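Fatty acid biosynthesis transcriptional regulator (Streptococcus pneumoniae, PDB 6JBX) represses the pneumococcal fatty acid synthesis pathway as a DNA-binding transcriptional regulator of the MarR family, with acyl-ACP as its co-repressor. Local coordinates at a contact of chain A with DNA and the interface of chains A and B. Residues are numbered along the deposited sequence; one frame, centred on the assembly and turned at random. Chains: chain A/B, Fatty acid biosynthesis transcriptional regulator.

Contact 1: a contact of chain A with DNA. Residues chain A 59-61, 71, 97-99. With nucleotides of chain C.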
loop_
_atom_site.group_PDB
_atom_site.type_symbol
_atom_site.label_atom_id
_atom_site.label_comp_id
_atom_site.label_asym_id
_atom_site.label_seq_id
_atom_site.Cartn_x
_atom_site.Cartn_y
_atom_site.Cartn_z
ATOM N N THR A 59 -9.331 8.075 21.519
ATOM C CA THR A 59 -9.040 9.504 21.486
ATOM C C THR A 59 -8.206 9.859 20.244
ATOM O O THR A 59 -7.539 8.998 19.665
ATOM C CB THR A 59 -8.263 9.936 22.741
ATOM O OG1 THR A 59 -6.909 9.498 22.613
ATOM C CG2 THR A 59 -8.830 9.360 24.018
ATOM N N PRO A 60 -8.151 11.147 19.903
ATOM C CA PRO A 60 -7.276 11.493 18.778
ATOM C C PRO A 60 -5.829 11.007 18.931
ATOM O O PRO A 60 -5.235 10.512 17.952
ATOM C CB PRO A 60 -7.298 13.022 18.762
ATOM C CG PRO A 60 -8.702 13.339 19.201
ATOM C CD PRO A 60 -8.970 12.313 20.287
ATOM N N SER A 61 -5.261 11.189 20.124
ATOM C CA SER A 61 -3.884 10.732 20.397
ATOM C C SER A 61 -3.759 9.245 20.069
ATOM O O SER A 61 -2.794 8.846 19.441
ATOM C CB SER A 61 -3.473 11.034 21.818
ATOM O OG SER A 61 -3.543 12.436 22.061
ATOM N N LEU A 71 -0.660 14.425 15.195
ATOM C CA LEU A 71 -1.965 14.669 15.765
ATOM C C LEU A 71 -2.722 15.698 14.915
ATOM O O LEU A 71 -3.922 15.542 14.745
ATOM C CB LEU A 71 -1.826 15.160 17.209
ATOM C CG LEU A 71 -3.079 15.021 18.074
ATOM C CD1 LEU A 71 -3.661 13.621 17.989
ATOM C CD2 LEU A 71 -2.771 15.359 19.525
ATOM N N ARG A 97 -9.335 17.923 28.811
ATOM C CA ARG A 97 -8.469 18.031 27.636
ATOM C C ARG A 97 -8.789 16.948 26.587
ATOM O O ARG A 97 -8.326 17.045 25.425
ATOM C CB ARG A 97 -6.999 17.812 27.993
ATOM C CG ARG A 97 -6.426 18.828 28.971
ATOM C CD ARG A 97 -5.026 18.431 29.404
ATOM N NE ARG A 97 -4.993 17.248 30.260
ATOM C CZ ARG A 97 -3.888 16.765 30.839
ATOM N NH1 ARG A 97 -2.728 17.402 30.731
ATOM N NH2 ARG A 97 -3.948 15.624 31.501
ATOM N N VAL A 98 -9.517 15.910 26.990
ATOM C CA VAL A 98 -9.591 14.673 26.240
ATOM C C VAL A 98 -10.893 14.662 25.445
ATOM O O VAL A 98 -11.908 15.230 25.884
ATOM C CB VAL A 98 -9.455 13.456 27.171
ATOM C CG1 VAL A 98 -9.803 12.139 26.488
ATOM C CG2 VAL A 98 -8.043 13.419 27.745
ATOM N N VAL A 99 -10.783 14.073 24.245
ATOM C CA VAL A 99 -11.918 13.898 23.324
ATOM C C VAL A 99 -12.090 12.404 23.083
ATOM O O VAL A 99 -11.126 11.704 22.848
ATOM C CB VAL A 99 -11.731 14.682 22.005
ATOM C CG1 VAL A 99 -12.692 14.233 20.911
ATOM C CG2 VAL A 99 -11.880 16.183 22.218
ATOM P P DA C 4 -1.684 13.006 27.076
ATOM O OP1 DA C 4 -2.450 11.914 27.703
ATOM O OP2 DA C 4 -0.567 12.701 26.152
ATOM O "O5'" DA C 4 -2.734 13.963 26.366
ATOM C "C5'" DA C 4 -3.950 14.316 27.039
ATOM C "C4'" DA C 4 -4.849 15.112 26.120
ATOM O "O4'" DA C 4 -4.351 16.465 25.975
ATOM C "C3'" DA C 4 -4.989 14.557 24.703
ATOM O "O3'" DA C 4 -6.386 14.462 24.424
ATOM C "C2'" DA C 4 -4.210 15.554 23.857
ATOM C "C1'" DA C 4 -4.400 16.847 24.615
ATOM N N9 DA C 4 -3.382 17.874 24.422
ATOM C C8 DA C 4 -2.023 17.693 24.385
ATOM N N7 DA C 4 -1.345 18.811 24.279
ATOM C C5 DA C 4 -2.323 19.793 24.262
ATOM C C6 DA C 4 -2.251 21.192 24.171
ATOM N N6 DA C 4 -1.103 21.861 24.080
ATOM N N1 DA C 4 -3.412 21.887 24.191
ATOM C C2 DA C 4 -4.563 21.206 24.306
ATOM N N3 DA C 4 -4.756 19.888 24.392
ATOM C C4 DA C 4 -3.582 19.233 24.365
ATOM P P DA C 5 -6.899 13.847 23.012
ATOM O OP1 DA C 5 -8.307 13.379 23.191
ATOM O OP2 DA C 5 -5.861 12.900 22.512
ATOM O "O5'" DA C 5 -6.921 15.158 22.122
ATOM C "C5'" DA C 5 -7.932 16.100 22.378
ATOM C "C4'" DA C 5 -7.621 17.412 21.708
ATOM O "O4'" DA C 5 -6.267 17.816 21.954
ATOM C "C3'" DA C 5 -7.763 17.434 20.180
ATOM O "O3'" DA C 5 -9.103 17.867 19.904
ATOM C "C2'" DA C 5 -6.686 18.425 19.754
ATOM C "C1'" DA C 5 -6.095 18.911 21.088
ATOM N N9 DA C 5 -4.673 19.236 21.041
ATOM C C8 DA C 5 -3.608 18.373 21.016
ATOM N N7 DA C 5 -2.444 18.973 20.930
ATOM C C5 DA C 5 -2.767 20.323 20.902
ATOM C C6 DA C 5 -1.976 21.480 20.809
ATOM N N6 DA C 5 -0.644 21.459 20.742
ATOM N N1 DA C 5 -2.608 22.675 20.775
ATOM C C2 DA C 5 -3.949 22.692 20.845
ATOM N N3 DA C 5 -4.802 21.667 20.950
ATOM C C4 DA C 5 -4.136 20.498 20.958
ATOM P P DT C 6 -9.611 18.062 18.367
ATOM O OP1 DT C 6 -11.071 18.209 18.392
ATOM O OP2 DT C 6 -8.904 17.053 17.540
ATOM O "O5'" DT C 6 -9.040 19.497 17.994
ATOM C "C5'" DT C 6 -9.464 20.638 18.730
ATOM C "C4'" DT C 6 -8.672 21.817 18.235
ATOM O "O4'" DT C 6 -7.277 21.585 18.482
ATOM C "C3'" DT C 6 -8.785 22.040 16.727
ATOM O "O3'" DT C 6 -9.570 23.200 16.562
ATOM C "C2'" DT C 6 -7.359 22.288 16.267
ATOM C "C1'" DT C 6 -6.579 22.396 17.576
ATOM N N1 DT C 6 -5.217 21.894 17.514
ATOM C C2 DT C 6 -4.197 22.815 17.473
ATOM O O2 DT C 6 -4.390 24.017 17.472
ATOM N N3 DT C 6 -2.938 22.272 17.427
ATOM C C4 DT C 6 -2.611 20.935 17.427
ATOM O O4 DT C 6 -1.434 20.593 17.377
ATOM C C5 DT C 6 -3.730 20.026 17.433
ATOM C C7 DT C 6 -3.466 18.557 17.414
ATOM C C6 DT C 6 -4.962 20.544 17.495
HETATM O O HOH W 1 -7.133 19.352 24.740
#
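The backbone amides of A:Ser61 and A:Val99 approach the 5'-phosphate of DA5 of chain C from two different elements, the start of helix 60-67 and the start of strand 99-103, and each takes one non-bridging oxygen. A:Val99 N donates to OP1 of DA5 at 2.8 Å, and the angle of 168° at the hydrogen makes this a nearly straight bond. A:Ser61 N donates to OP2 of DA5 at 3.0 Å. The hydroxyl of the same serine turns to that oxygen as well: OG stands beside the backbone N and anti to the carbonyl carbon (chi1 -59°), which points it towards OP2, the oxygen already held by A:Ser61 N. The modelled separation of A:Ser61 OG from DA5 OP2 is too short, so the hydroxyl bond is doubtful. Because A:Ser61 lies in the first turn of its helix, the helix N-terminus may add favourable electrostatics for the phosphate. A:Pro60 and A:Thr59 pack carbon against the same group.

Base contact comes from A:Leu71, the first residue of helix 71-84, the recognition helix of the winged helix-turn-helix. Its CG is anti to the backbone N (chi1 -161°), directing the branched end into the major groove. There CD2 meets C8 of DA5 at 3.5 Å, and CG meets the thymine methyl C7 of DT6 at 3.6 Å.

On the wing side, A:Arg97 lays its CB 3.6 Å from the sugar O4' of DA4. Its carbonyl O contacts water 1 at 2.7 Å, and that water bridges to N3 of DA4, on the minor-groove edge, at 2.5 Å.

The site thus anchors the DNA backbone between helix-turn-helix and wing, and the apolar contact of A:Leu71 with the DT6 methyl may contribute to sequence reading by the repressor.

Contact 2: the interface of chains A and B. Residues chain A 120-121, 124-125; chain B 143-144, 146-147, 150.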
loop_
_atom_site.group_PDB
_atom_site.type_symbol
_atom_site.label_atom_id
_atom_site.label_comp_id
_atom_site.label_asym_id
_atom_site.label_seq_id
_atom_site.Cartn_x
_atom_site.Cartn_y
_atom_site.Cartn_z
ATOM N N ALA A 120 -13.516 -10.523 1.475
ATOM C CA ALA A 120 -13.350 -11.073 0.151
ATOM C C ALA A 120 -11.861 -11.290 -0.182
ATOM O O ALA A 120 -11.530 -12.248 -0.860
ATOM C CB ALA A 120 -14.004 -10.207 -0.872
ATOM N N MET A 121 -10.978 -10.461 0.359
ATOM C CA MET A 121 -9.578 -10.541 0.054
ATOM C C MET A 121 -8.959 -11.784 0.718
ATOM O O MET A 121 -8.172 -12.512 0.090
ATOM C CB MET A 121 -8.829 -9.293 0.541
ATOM C CG MET A 121 -7.365 -9.280 0.143
ATOM S SD MET A 121 -6.426 -7.822 0.814
ATOM C CE MET A 121 -6.340 -8.262 2.542
ATOM N N LYS A 124 -10.111 -14.926 -1.021
ATOM C CA LYS A 124 -9.355 -15.215 -2.231
ATOM C C LYS A 124 -7.938 -15.685 -1.869
ATOM O O LYS A 124 -7.419 -16.589 -2.493
ATOM C CB LYS A 124 -9.374 -14.016 -3.170
ATOM C CG LYS A 124 -8.673 -14.257 -4.497
ATOM C CD LYS A 124 -9.117 -15.506 -5.243
ATOM C CE LYS A 124 -8.496 -15.546 -6.623
ATOM N NZ LYS A 124 -8.732 -16.819 -7.323
ATOM N N ILE A 125 -7.322 -15.109 -0.845
ATOM C CA ILE A 125 -5.967 -15.503 -0.482
ATOM C C ILE A 125 -5.925 -17.011 -0.193
ATOM O O ILE A 125 -5.090 -17.693 -0.734
ATOM C CB ILE A 125 -5.423 -14.672 0.687
ATOM C CG1 ILE A 125 -5.137 -13.251 0.231
ATOM C CG2 ILE A 125 -4.179 -15.272 1.281
ATOM C CD1 ILE A 125 -4.597 -12.379 1.325
ATOM N N ASN B 143 -2.517 -15.746 -5.036
ATOM C CA ASN B 143 -3.961 -15.517 -4.904
ATOM C C ASN B 143 -4.246 -14.023 -4.676
ATOM O O ASN B 143 -5.190 -13.496 -5.246
ATOM C CB ASN B 143 -4.573 -16.348 -3.770
ATOM C CG ASN B 143 -4.752 -17.817 -4.124
ATOM O OD1 ASN B 143 -4.786 -18.157 -5.290
ATOM N ND2 ASN B 143 -4.897 -18.680 -3.127
ATOM N N LEU B 144 -3.445 -13.380 -3.840
ATOM C CA LEU B 144 -3.596 -11.970 -3.549
ATOM C C LEU B 144 -3.346 -11.190 -4.834
ATOM O O LEU B 144 -4.163 -10.308 -5.201
ATOM C CB LEU B 144 -2.649 -11.529 -2.423
ATOM C CG LEU B 144 -2.637 -10.017 -2.133
ATOM C CD1 LEU B 144 -4.037 -9.488 -1.866
ATOM C CD2 LEU B 144 -1.763 -9.656 -0.965
ATOM N N GLN B 146 -3.877 -12.183 -7.761
ATOM C CA GLN B 146 -4.997 -12.410 -8.661
ATOM C C GLN B 146 -6.254 -11.697 -8.140
ATOM O O GLN B 146 -7.040 -11.208 -8.941
ATOM C CB GLN B 146 -5.259 -13.900 -8.832
ATOM C CG GLN B 146 -6.270 -14.201 -9.911
ATOM C CD GLN B 146 -5.726 -14.034 -11.309
ATOM O OE1 GLN B 146 -4.584 -14.394 -11.581
ATOM N NE2 GLN B 146 -6.540 -13.466 -12.195
ATOM N N PHE B 147 -6.453 -11.652 -6.843
ATOM C CA PHE B 147 -7.628 -10.910 -6.301
ATOM C C PHE B 147 -7.658 -9.482 -6.878
ATOM O O PHE B 147 -8.663 -9.009 -7.421
ATOM C CB PHE B 147 -7.532 -10.861 -4.778
ATOM C CG PHE B 147 -8.578 -10.021 -4.090
ATOM C CD1 PHE B 147 -9.918 -10.401 -4.082
ATOM C CD2 PHE B 147 -8.226 -8.843 -3.452
ATOM C CE1 PHE B 147 -10.882 -9.606 -3.478
ATOM C CE2 PHE B 147 -9.190 -8.057 -2.826
ATOM C CZ PHE B 147 -10.517 -8.453 -2.831
ATOM N N ASP B 150 -8.063 -9.154 -10.647
ATOM C CA ASP B 150 -9.472 -9.416 -11.051
ATOM C C ASP B 150 -10.352 -8.185 -10.798
ATOM O O ASP B 150 -11.488 -8.175 -11.308
ATOM C CB ASP B 150 -10.029 -10.658 -10.350
ATOM C CG ASP B 150 -9.409 -11.956 -10.837
ATOM O OD1 ASP B 150 -8.819 -11.947 -11.936
ATOM O OD2 ASP B 150 -9.521 -12.965 -10.114
#
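B:Asn143 ND2, the side-chain amide nitrogen, donates to the backbone carbonyl O of A:Ile125 at 2.6 Å, with an angle of 168° at the hydrogen. The acceptor lies almost in the amide plane of the asparagine, but the donor sits above the carbonyl plane, 46° out of it, so the bond is straight at the hydrogen without following a lone pair. A:Ile125 ends helix 105-125, and B:Asn143 therefore caps a carbonyl at that helix end.

B:Phe147 carries the apolar part. Its ring, sent outward by CG anti to the backbone N (chi1 174°), receives A:Met121 CA over one face, 3.8 Å from the centroid, a CH-pi contact. A:Met121 runs at about a right angle to the phenylalanine, and its CB comes 3.6 Å from CE2 of B:Phe147. A:Lys124 slides past in the opposite direction, its methylene CG 3.6 Å from B:Phe147 CB.

Next to this, B:Leu144 presents CD1 to A:Met121 CG at 3.9 Å, while its CB lies alongside A:Ile125 CG1. Leucine 144 of this protein lines the tridecane pocket, so packing at B:Leu144 may be coupled to that pocket. MarR proteins are typically dimers, and this helix packing fits such an assembly.

The side-chain amine nitrogen NZ of A:Lys124 stays 4.8 Å from the carboxylate OD2 of B:Asp150, not in contact, though the opposite charges may attract, while B:Gln146 NE2 donates to B:Asp150 OD1 at 2.8 Å.

Contacts 1 and 2 share no residue, and the centres of their C-alpha atoms are about 37 Å apart. In chain A, however, they are joined by one stretch of chain: strand 99-103, which starts in contact 1, is followed almost at once by helix 105-125, whose far end forms the chain A side of contact 2. The helix thus spans from the wing of the DNA-binding region to the partner chain. Contact 2 is one part of the interface between the copies, and both sites recur in each copy. The spacing of the two DNA-reading units plausibly depends on such interchain packing, although one structure does not show movement.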